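Local structure of ribonucleoside-diphosphate reductase, alpha chain (Actinobacillus ureae ATCC 25976, 6DQX) at residues L101-F106 with G125-I130; G107-D112 with F138-P143; I245-F250 with S549-Y554; V311-L316 with R344-G349. The protein probably reduces ribonucleoside diphosphates to deoxyribonucleoside diphosphates, acting as the catalytic alpha subunit of a class Id ribonucleotide reductase. One frame throughout, in Å; residues are numbered along the deposited sequence.

Contact 1: L101-F106 with G125-I130; sequences LPISCF and GMMSKI
M127 and F106 meet as a Met-aromatic pair in which a carbon, more than the sulfur, covers the ring. M127 CG sits 3.8 Å from the centroid of the F106 ring and 22° off its normal. It is displaced toward the rim, where F106 CD2 lies 3.5 Å from M127 CG, so the main component is a CH-pi contact. M127 SD follows at an oblique angle, 4.6 Å from the same centroid.

The thioether can serve several neighbours because the chain is folded twice, with chi2 at -55° and chi3 at -56°. These bends leave the sulfur facing L101, whose CD1 is 4.0 Å from M127 SD, and carry the terminal methyl to I103, with M127 CE 3.9 Å from I103 CD1. L101 and I103 each cross the methionine at roughly a right angle. One helical turn further on, I130 uses its CG2 branch, which approaches L101 N to 3.7 Å and L101 CG to 3.9 Å.

A second shell holds these groups in position. T134 touches both F106 and M127, M330 touches both L101 and I130, and I103 also packs against V289 and against F323 of helix 308-327. Elsewhere on helix 114-130, M126 and K129 pack on I114 of the second subunit.

The backbone of F106 is bonded to S135 in the parallel neighbour strand. Strand 105-109, helix 114-130 and strand 134-137 form a beta-alpha-beta unit of the ribonucleotide reductase barrel, and this apolar cluster seals its helix to its first strand.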
# COMPACT_ATOMS: atom_id res chain seq x y z
N LEU A 101 -12.35 -8.37 15.44
CA LEU A 101 -11.66 -8.03 16.67
C LEU A 101 -12.57 -7.08 17.46
O LEU A 101 -13.36 -6.34 16.86
CB LEU A 101 -10.32 -7.36 16.40
CG LEU A 101 -9.23 -8.22 15.74
CD1 LEU A 101 -8.06 -7.37 15.30
CD2 LEU A 101 -8.77 -9.32 16.69
N PRO A 102 -12.44 -7.07 18.79
CA PRO A 102 -13.31 -6.23 19.63
C PRO A 102 -12.72 -4.85 20.00
O PRO A 102 -13.29 -4.17 20.86
CB PRO A 102 -13.49 -7.12 20.86
CG PRO A 102 -12.13 -7.70 21.03
CD PRO A 102 -11.67 -8.02 19.61
N ILE A 103 -11.62 -4.43 19.36
CA ILE A 103 -10.96 -3.15 19.64
C ILE A 103 -11.58 -2.00 18.83
O ILE A 103 -12.15 -2.25 17.78
CB ILE A 103 -9.42 -3.18 19.45
CG1 ILE A 103 -9.04 -3.74 18.06
CG2 ILE A 103 -8.75 -4.02 20.54
CD1 ILE A 103 -7.67 -3.37 17.56
N SER A 104 -11.47 -0.78 19.35
CA SER A 104 -12.07 0.45 18.72
C SER A 104 -11.05 1.50 18.25
O SER A 104 -11.43 2.57 17.77
CB SER A 104 -13.07 1.10 19.72
OG SER A 104 -14.26 0.32 19.80
N CYS A 105 -9.77 1.20 18.37
CA CYS A 105 -8.74 2.05 17.77
C CYS A 105 -7.49 1.21 17.48
O CYS A 105 -7.30 0.11 18.03
CB CYS A 105 -8.41 3.27 18.69
SG CYS A 105 -7.54 2.81 20.21
N PHE A 106 -6.64 1.76 16.62
CA PHE A 106 -5.38 1.15 16.24
C PHE A 106 -4.47 2.28 15.76
O PHE A 106 -4.75 2.94 14.74
CB PHE A 106 -5.61 0.10 15.15
CG PHE A 106 -4.43 -0.79 14.88
CD1 PHE A 106 -3.30 -0.30 14.26
CD2 PHE A 106 -4.46 -2.13 15.27
CE1 PHE A 106 -2.20 -1.12 14.02
CE2 PHE A 106 -3.36 -2.95 15.03
CZ PHE A 106 -2.22 -2.45 14.42
N GLY A 125 -3.93 -2.00 6.23
CA GLY A 125 -4.67 -2.88 5.38
C GLY A 125 -5.45 -3.94 6.11
O GLY A 125 -6.64 -4.12 5.85
N MET A 126 -4.79 -4.65 7.03
CA MET A 126 -5.43 -5.72 7.76
C MET A 126 -6.56 -5.17 8.64
O MET A 126 -7.63 -5.78 8.72
CB MET A 126 -4.44 -6.48 8.65
CG MET A 126 -3.39 -7.29 7.90
SD MET A 126 -4.13 -8.44 6.74
CE MET A 126 -5.05 -9.53 7.81
N MET A 127 -6.31 -4.03 9.28
CA MET A 127 -7.35 -3.40 10.13
C MET A 127 -8.50 -2.76 9.35
O MET A 127 -9.63 -2.75 9.83
CB MET A 127 -6.73 -2.37 11.06
CG MET A 127 -5.87 -2.99 12.14
SD MET A 127 -6.74 -4.23 13.11
CE MET A 127 -8.15 -3.31 13.70
N SER A 128 -8.24 -2.24 8.15
CA SER A 128 -9.33 -1.75 7.28
C SER A 128 -10.29 -2.86 6.84
O SER A 128 -11.47 -2.61 6.62
CB SER A 128 -8.76 -1.05 6.04
OG SER A 128 -7.94 0.04 6.42
N LYS A 129 -9.78 -4.09 6.70
CA LYS A 129 -10.64 -5.24 6.42
C LYS A 129 -11.44 -5.61 7.66
O LYS A 129 -12.62 -5.89 7.55
CB LYS A 129 -9.82 -6.47 5.98
CG LYS A 129 -10.63 -7.74 5.73
CD LYS A 129 -11.63 -7.54 4.59
CE LYS A 129 -12.09 -8.87 3.98
NZ LYS A 129 -12.79 -8.70 2.66
N ILE A 130 -10.77 -5.65 8.80
CA ILE A 130 -11.34 -6.15 10.07
C ILE A 130 -12.28 -5.10 10.70
O ILE A 130 -13.33 -5.46 11.27
CB ILE A 130 -10.21 -6.55 11.05
CG1 ILE A 130 -9.47 -7.78 10.51
CG2 ILE A 130 -10.77 -6.81 12.45
CD1 ILE A 130 -8.09 -8.05 11.11

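Contact 2: G107-D112 with F138-P143. With EDO (1,2-ethanediol), chain H.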
# COMPACT_ATOMS: atom_id res chain seq x y z
N GLY A 107 -3.42 2.56 16.52
CA GLY A 107 -2.55 3.71 16.29
C GLY A 107 -1.12 3.34 16.10
O GLY A 107 -0.51 2.78 17.01
N SER A 108 -0.58 3.62 14.91
CA SER A 108 0.78 3.22 14.56
C SER A 108 1.74 4.41 14.52
O SER A 108 1.36 5.55 14.18
CB SER A 108 0.82 2.52 13.20
OG SER A 108 -0.19 1.54 13.11
N TYR A 109 2.98 4.11 14.86
CA TYR A 109 4.09 5.04 14.71
C TYR A 109 4.81 4.66 13.41
O TYR A 109 5.18 3.50 13.24
CB TYR A 109 5.03 4.91 15.89
CG TYR A 109 6.31 5.67 15.73
CD1 TYR A 109 6.39 7.01 16.07
CD2 TYR A 109 7.45 5.03 15.20
CE1 TYR A 109 7.58 7.71 15.90
CE2 TYR A 109 8.62 5.73 15.00
CZ TYR A 109 8.68 7.05 15.36
OH TYR A 109 9.87 7.73 15.18
N ILE A 110 4.98 5.62 12.52
CA ILE A 110 5.69 5.37 11.24
C ILE A 110 7.16 5.78 11.35
O ILE A 110 7.49 6.96 11.34
CB ILE A 110 5.03 6.10 10.06
CG1 ILE A 110 3.54 5.75 10.01
CG2 ILE A 110 5.73 5.70 8.74
CD1 ILE A 110 2.72 6.44 8.94
N GLY A 111 8.07 4.80 11.47
CA GLY A 111 9.49 5.11 11.48
C GLY A 111 9.97 5.61 10.13
O GLY A 111 9.36 5.33 9.10
N ASP A 112 11.07 6.35 10.13
CA ASP A 112 11.58 7.03 8.94
C ASP A 112 12.34 6.06 8.01
O ASP A 112 13.55 6.22 7.77
CB ASP A 112 12.50 8.18 9.38
CG ASP A 112 12.90 9.10 8.25
OD1 ASP A 112 12.11 9.38 7.32
OD2 ASP A 112 14.04 9.60 8.33
N PHE A 138 2.87 10.56 11.46
CA PHE A 138 3.77 10.82 10.30
C PHE A 138 4.93 11.75 10.60
O PHE A 138 5.81 11.96 9.74
CB PHE A 138 2.94 11.41 9.14
CG PHE A 138 2.06 10.42 8.46
CD1 PHE A 138 0.90 9.96 9.07
CD2 PHE A 138 2.38 9.91 7.20
CE1 PHE A 138 0.07 9.05 8.46
CE2 PHE A 138 1.55 9.01 6.59
CZ PHE A 138 0.39 8.56 7.21
N GLY A 139 4.96 12.33 11.80
CA GLY A 139 5.86 13.43 12.09
C GLY A 139 7.35 13.15 12.18
O GLY A 139 8.16 14.09 12.19
N ASP A 140 7.74 11.88 12.29
CA ASP A 140 9.16 11.53 12.27
C ASP A 140 9.66 11.13 10.88
O ASP A 140 10.84 10.84 10.73
CB ASP A 140 9.47 10.47 13.34
CG ASP A 140 9.58 11.06 14.75
OD1 ASP A 140 9.73 12.28 14.90
OD2 ASP A 140 9.56 10.28 15.72
N ILE A 141 8.78 11.14 9.89
CA ILE A 141 9.21 11.01 8.48
C ILE A 141 9.94 12.30 8.07
O ILE A 141 9.44 13.42 8.24
CB ILE A 141 8.01 10.75 7.55
CG1 ILE A 141 7.32 9.42 7.91
CG2 ILE A 141 8.46 10.73 6.09
CD1 ILE A 141 5.98 9.22 7.24
N ARG A 142 11.12 12.16 7.48
CA ARG A 142 11.87 13.34 7.08
C ARG A 142 11.10 14.09 5.98
O ARG A 142 10.41 13.45 5.19
CB ARG A 142 13.27 12.97 6.60
CG ARG A 142 14.29 12.82 7.72
CD ARG A 142 15.63 12.31 7.20
NE ARG A 142 15.52 10.93 6.69
CZ ARG A 142 15.28 10.57 5.43
NH1 ARG A 142 15.20 9.27 5.13
NH2 ARG A 142 15.10 11.46 4.46
N PRO A 143 11.18 15.43 5.96
CA PRO A 143 10.38 16.25 5.04
C PRO A 143 10.88 16.24 3.59
O PRO A 143 11.99 15.79 3.32
CB PRO A 143 10.50 17.65 5.64
CG PRO A 143 11.79 17.65 6.36
CD PRO A 143 12.00 16.26 6.86
C1 EDO H . 12.35 7.12 3.00
O1 EDO H . 13.69 7.26 3.50
C2 EDO H . 11.40 7.52 4.12
O2 EDO H . 11.62 8.88 4.49
O HOH W 1 6.35 9.33 11.98
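D112 meets R142 through both carboxylate oxygens. D112 CB rests 3.4 Å from D140 O. With CG anti to the backbone N (chi1 -170°), the carboxylate is carried along the 138-143 loop. There D112 OD1 accepts a hydrogen bond from R142 N at 3.0 Å, nearly straight (169°), although the N-H arrives from 60° above the carboxylate plane. OD1 also accepts one from O2 of a 1,2-ethanediol, probably from the crystallisation liquor. D112 OD2 makes the salt bridge, 2.6 Å from R142 NE, where the hydrogen bond is bent and weak.

A second link joins Y109 OH to D140 OD2 at 2.6 Å, in the ring plane and on the carboxylate's anti lone pair. Set back from both links, on the inner side of the loop, I110 CD1 stands over the centre of the F138 ring, 3.6 Å from its centroid, and I110 CG2 touches I141 CD1. Water 1 bridges I110 O and D140 N.

D112, just beyond strand 105-109, grips R142, while Y109 at the strand's end reaches D140 of the turn F138-I141. R142 would tend to favour an ionised D112, and a magnesium ion about 5 Å from the D140 side chain probably acts likewise on D140.

Contact 3: I245-F250 with S549-Y554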
# COMPACT_ATOMS: atom_id res chain seq x y z
N ILE A 245 -12.04 20.05 9.69
CA ILE A 245 -10.75 19.50 10.07
C ILE A 245 -9.66 20.46 9.57
O ILE A 245 -9.97 21.38 8.78
CB ILE A 245 -10.62 18.05 9.54
CG1 ILE A 245 -10.42 18.02 8.01
CG2 ILE A 245 -11.81 17.22 9.97
CD1 ILE A 245 -9.71 16.78 7.54
N PRO A 246 -8.39 20.29 9.96
CA PRO A 246 -7.86 19.15 10.75
C PRO A 246 -8.36 19.07 12.18
O PRO A 246 -8.71 20.07 12.77
CB PRO A 246 -6.36 19.44 10.79
CG PRO A 246 -6.24 20.92 10.62
CD PRO A 246 -7.36 21.31 9.71
N TYR A 247 -8.28 17.88 12.75
CA TYR A 247 -8.29 17.73 14.22
C TYR A 247 -7.09 18.45 14.84
O TYR A 247 -6.04 18.63 14.20
CB TYR A 247 -8.24 16.23 14.62
CG TYR A 247 -9.18 15.33 13.84
CD1 TYR A 247 -10.42 15.80 13.43
CD2 TYR A 247 -8.85 14.01 13.54
CE1 TYR A 247 -11.29 15.00 12.74
CE2 TYR A 247 -9.73 13.19 12.84
CZ TYR A 247 -10.94 13.70 12.43
OH TYR A 247 -11.86 12.94 11.72
N LEU A 248 -7.24 18.90 16.08
CA LEU A 248 -6.15 19.48 16.83
C LEU A 248 -5.71 18.53 17.92
O LEU A 248 -6.54 18.00 18.65
CB LEU A 248 -6.58 20.80 17.43
CG LEU A 248 -6.92 21.85 16.36
CD1 LEU A 248 -7.58 23.05 17.01
CD2 LEU A 248 -5.67 22.27 15.60
N PHE A 249 -4.40 18.31 18.01
CA PHE A 249 -3.81 17.48 19.07
C PHE A 249 -2.84 18.38 19.81
O PHE A 249 -1.78 18.78 19.28
CB PHE A 249 -3.16 16.24 18.47
CG PHE A 249 -2.43 15.38 19.46
CD1 PHE A 249 -3.12 14.62 20.39
CD2 PHE A 249 -1.05 15.31 19.45
CE1 PHE A 249 -2.43 13.81 21.30
CE2 PHE A 249 -0.36 14.51 20.35
CZ PHE A 249 -1.06 13.77 21.28
N PHE A 250 -3.22 18.79 21.02
CA PHE A 250 -2.35 19.63 21.85
C PHE A 250 -1.36 18.75 22.59
O PHE A 250 -1.58 18.32 23.71
CB PHE A 250 -3.19 20.49 22.79
CG PHE A 250 -4.04 21.47 22.07
CD1 PHE A 250 -3.45 22.41 21.23
CD2 PHE A 250 -5.43 21.45 22.18
CE1 PHE A 250 -4.24 23.32 20.54
CE2 PHE A 250 -6.21 22.36 21.49
CZ PHE A 250 -5.61 23.29 20.68
N SER A 549 -7.17 17.68 22.95
CA SER A 549 -7.57 17.64 21.54
C SER A 549 -8.85 18.41 21.28
O SER A 549 -9.59 18.75 22.22
CB SER A 549 -7.75 16.19 21.06
OG SER A 549 -8.77 15.53 21.79
N ILE A 550 -9.08 18.72 20.01
CA ILE A 550 -10.36 19.16 19.50
C ILE A 550 -10.65 18.29 18.27
O ILE A 550 -9.73 18.00 17.49
CB ILE A 550 -10.37 20.66 19.09
CG1 ILE A 550 -10.24 21.58 20.30
CG2 ILE A 550 -11.63 20.99 18.31
CD1 ILE A 550 -11.46 21.61 21.20
N TYR A 551 -11.91 17.91 18.11
CA TYR A 551 -12.35 17.03 17.02
C TYR A 551 -12.87 17.88 15.84
O TYR A 551 -12.05 18.56 15.24
CB TYR A 551 -13.37 16.05 17.59
CG TYR A 551 -13.72 14.81 16.77
CD1 TYR A 551 -12.87 14.29 15.80
CD2 TYR A 551 -14.92 14.15 17.02
CE1 TYR A 551 -13.23 13.14 15.09
CE2 TYR A 551 -15.26 13.01 16.35
CZ TYR A 551 -14.42 12.52 15.38
OH TYR A 551 -14.80 11.39 14.72
N TYR A 552 -14.15 17.84 15.49
CA TYR A 552 -14.72 18.60 14.36
C TYR A 552 -15.22 19.99 14.75
O TYR A 552 -15.77 20.17 15.83
CB TYR A 552 -15.96 17.89 13.77
CG TYR A 552 -15.67 16.81 12.79
CD1 TYR A 552 -15.57 17.10 11.42
CD2 TYR A 552 -15.53 15.47 13.22
CE1 TYR A 552 -15.31 16.08 10.50
CE2 TYR A 552 -15.26 14.45 12.31
CZ TYR A 552 -15.15 14.75 10.95
OH TYR A 552 -14.89 13.73 10.05
N GLN A 553 -15.09 20.94 13.83
CA GLN A 553 -15.78 22.21 13.95
C GLN A 553 -16.93 22.11 12.98
O GLN A 553 -16.71 22.09 11.76
CB GLN A 553 -14.86 23.37 13.60
CG GLN A 553 -15.48 24.75 13.76
CD GLN A 553 -14.61 25.84 13.20
OE1 GLN A 553 -13.42 25.95 13.55
NE2 GLN A 553 -15.19 26.69 12.36
N TYR A 554 -18.13 21.96 13.53
CA TYR A 554 -19.34 21.93 12.73
C TYR A 554 -19.80 23.34 12.42
O TYR A 554 -19.45 24.30 13.11
CB TYR A 554 -20.46 21.17 13.44
CG TYR A 554 -20.22 19.69 13.56
CD1 TYR A 554 -19.90 18.93 12.43
CD2 TYR A 554 -20.32 19.03 14.80
CE1 TYR A 554 -19.68 17.56 12.53
CE2 TYR A 554 -20.12 17.66 14.90
CZ TYR A 554 -19.79 16.93 13.75
OH TYR A 554 -19.57 15.57 13.81
O HOH W 2 -13.14 10.72 12.56
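Y247, Y551 and Y552 form an aromatic cluster beside the seam where strand 247-249 pairs antiparallel with strand 549-554 in the barrel of the ribonucleotide reductase fold. The three side chains run alongside one another, yet their rings are turned differently. Y247 directs its edge toward the face of Y552, with centroids 5.6 Å apart and planes at 70°. Y551 lies oblique to Y247, its CD1 3.5 Å from Y247 CE1 and above one face of the Y247 ring near the rim. Y552 closes the group by placing its own edge over the centre of the Y551 face, while I245 CG2 adds a methyl 3.7 Å from Y552 CE1. The adjacent tyrosines Y551 and Y552 resemble in sequence the tyrosine pair that relays the radical in class I relatives, so that pair, though not necessarily Y247, probably belongs to the same pathway.

Away from the rings, the strands pair in register. L248 and I550 are a hydrogen-bonded pair joined by two backbone bonds, L248 N to I550 O and I550 N to L248 O. Their side chains share one face of the sheet, with L248 CB 4.1 Å from I550 CB, and Y539 of helix 532-544 packs on both.

The polar rim follows. S549 OG, on the opposite face, bonds to T276 O, and K240 NZ reaches both P246 O and Y551 O. At the phenolic ends a single water joins the two strands once more, lying 2.7 Å from Y247 OH and 2.8 Å from Y551 OH.

Contact 4: V311-L316 with R344-G349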
# COMPACT_ATOMS: atom_id res chain seq x y z
N VAL A 311 -18.10 -3.33 37.20
CA VAL A 311 -18.47 -4.46 36.35
C VAL A 311 -18.09 -4.18 34.90
O VAL A 311 -17.55 -5.07 34.22
CB VAL A 311 -19.97 -4.85 36.53
CG1 VAL A 311 -20.49 -5.73 35.40
CG2 VAL A 311 -20.12 -5.57 37.87
N LEU A 312 -18.35 -2.95 34.45
CA LEU A 312 -18.00 -2.59 33.07
C LEU A 312 -16.46 -2.59 32.86
O LEU A 312 -15.97 -3.03 31.82
CB LEU A 312 -18.66 -1.26 32.67
CG LEU A 312 -18.66 -0.99 31.16
CD1 LEU A 312 -19.48 -2.03 30.39
CD2 LEU A 312 -19.19 0.41 30.88
N THR A 313 -15.70 -2.14 33.87
CA THR A 313 -14.24 -2.18 33.82
C THR A 313 -13.69 -3.63 33.69
O THR A 313 -12.83 -3.92 32.83
CB THR A 313 -13.64 -1.47 35.05
OG1 THR A 313 -14.16 -0.13 35.09
CG2 THR A 313 -12.12 -1.48 35.01
N TYR A 314 -14.23 -4.52 34.53
CA TYR A 314 -13.94 -5.96 34.46
C TYR A 314 -14.25 -6.49 33.07
O TYR A 314 -13.46 -7.25 32.51
CB TYR A 314 -14.77 -6.73 35.48
CG TYR A 314 -14.20 -6.81 36.88
CD1 TYR A 314 -13.75 -5.67 37.55
CD2 TYR A 314 -14.14 -8.03 37.55
CE1 TYR A 314 -13.26 -5.75 38.85
CE2 TYR A 314 -13.64 -8.12 38.84
CZ TYR A 314 -13.21 -6.99 39.49
OH TYR A 314 -12.75 -7.09 40.77
N PHE A 315 -15.36 -6.03 32.51
CA PHE A 315 -15.77 -6.49 31.17
C PHE A 315 -14.77 -6.07 30.12
O PHE A 315 -14.37 -6.87 29.27
CB PHE A 315 -17.17 -5.98 30.81
CG PHE A 315 -17.60 -6.34 29.43
CD1 PHE A 315 -17.90 -7.65 29.14
CD2 PHE A 315 -17.72 -5.37 28.43
CE1 PHE A 315 -18.30 -8.01 27.86
CE2 PHE A 315 -18.13 -5.72 27.16
CZ PHE A 315 -18.44 -7.04 26.88
N LEU A 316 -14.36 -4.80 30.17
CA LEU A 316 -13.38 -4.29 29.21
C LEU A 316 -12.03 -4.98 29.33
O LEU A 316 -11.36 -5.24 28.33
CB LEU A 316 -13.26 -2.78 29.34
CG LEU A 316 -14.50 -2.01 28.85
CD1 LEU A 316 -14.27 -0.53 28.98
CD2 LEU A 316 -14.87 -2.36 27.41
N ARG A 344 -2.50 -3.26 28.50
CA ARG A 344 -3.91 -3.50 28.78
C ARG A 344 -4.72 -2.20 28.91
O ARG A 344 -5.55 -2.05 29.81
CB ARG A 344 -4.05 -4.38 30.03
CG ARG A 344 -3.30 -5.70 29.96
CD ARG A 344 -3.70 -6.63 31.11
NE ARG A 344 -5.06 -7.11 30.87
CZ ARG A 344 -5.39 -8.17 30.12
NH1 ARG A 344 -4.47 -8.96 29.59
NH2 ARG A 344 -6.66 -8.46 29.94
N ALA A 345 -4.46 -1.23 28.03
CA ALA A 345 -5.17 0.06 28.11
C ALA A 345 -6.66 -0.10 27.84
O ALA A 345 -7.05 -0.82 26.91
CB ALA A 345 -4.57 1.06 27.15
N LEU A 346 -7.50 0.52 28.68
CA LEU A 346 -8.94 0.57 28.49
C LEU A 346 -9.44 2.03 28.31
O LEU A 346 -8.80 3.01 28.74
CB LEU A 346 -9.69 -0.05 29.68
CG LEU A 346 -9.17 -1.41 30.19
CD1 LEU A 346 -9.97 -1.84 31.41
CD2 LEU A 346 -9.22 -2.45 29.07
N GLY A 347 -10.63 2.12 27.73
CA GLY A 347 -11.26 3.39 27.41
C GLY A 347 -12.74 3.38 27.76
O GLY A 347 -13.59 3.41 26.87
N LEU A 348 -13.06 3.34 29.05
CA LEU A 348 -14.44 3.41 29.50
C LEU A 348 -14.90 4.87 29.36
O LEU A 348 -14.21 5.80 29.83
CB LEU A 348 -14.55 2.95 30.95
CG LEU A 348 -15.95 2.98 31.60
CD1 LEU A 348 -16.09 1.81 32.57
CD2 LEU A 348 -16.26 4.32 32.29
N GLY A 349 -16.03 5.07 28.70
CA GLY A 349 -16.58 6.38 28.39
C GLY A 349 -17.95 6.60 28.97
O GLY A 349 -18.39 5.87 29.87
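The first torsions of L316 and L348 bring the two side chains across each other. L316 CG is anti to the carbonyl carbon (chi1 -70°) and chi2 is extended, which stretches the chain outward from the helix until L316 CD1 lies 4.0 Å from L348 CB. L348 CG is instead anti to the backbone N (chi1 179°), and this swings L348 CD1 along to the previous turn of the helix, 3.8 Å from L312 CD2. The two leucines L316 and L348 cross at about a right angle.

This is the helix-on-strand packing of the alpha/beta barrel of ribonucleotide reductases. Helix 308-327 lies in the crossover from strand 288-296 to its parallel neighbour 347-351. The segment axes of helix and strand pass 9.3 Å apart, with chain directions 146° from each other. L312 and L316 also touch strand 288-296, S293 being common to both, so one row of leucines spans both strands of the crossover.

L346 comes from the same side of its chain as L348, with G347 between them, and lays its two methyls against the helix backbone. L346 CD1 lies 4.0 Å from L316 CB and also faces T313 O, while L346 CD2 approaches L316 O to 3.6 Å. Just upstream, R344 leaves the preceding helix with positive phi and ties back to helix 308-327 by a salt bridge from NE to D317 OD1.

T313 meets the strand from the flank of the helix: its OG1, hydrogen-bonded to P309 O, has L348 CD1 beside it at 3.7 Å.

All four contacts reach one continuous sheet, the wall of the barrel, at different points around it. Contacts 1 and 2 use successive parts of strand 105-109, with centres 20 Å apart, one facing the helix of the unit and the other the loop beyond its second strand. Contact 4 comes within about 7 Å of contact 1 at the nearest atoms, and helix 308-327 serves both, since I103 touches F323. Contacts 3 and 4 lie on opposite sides of the chain's centre, 25 Å between centres. A magnesium ion lies about 5 Å from the D140 side chain of contact 2; H65, seen to bind magnesium in this protein though not in this chain, lies away from all four.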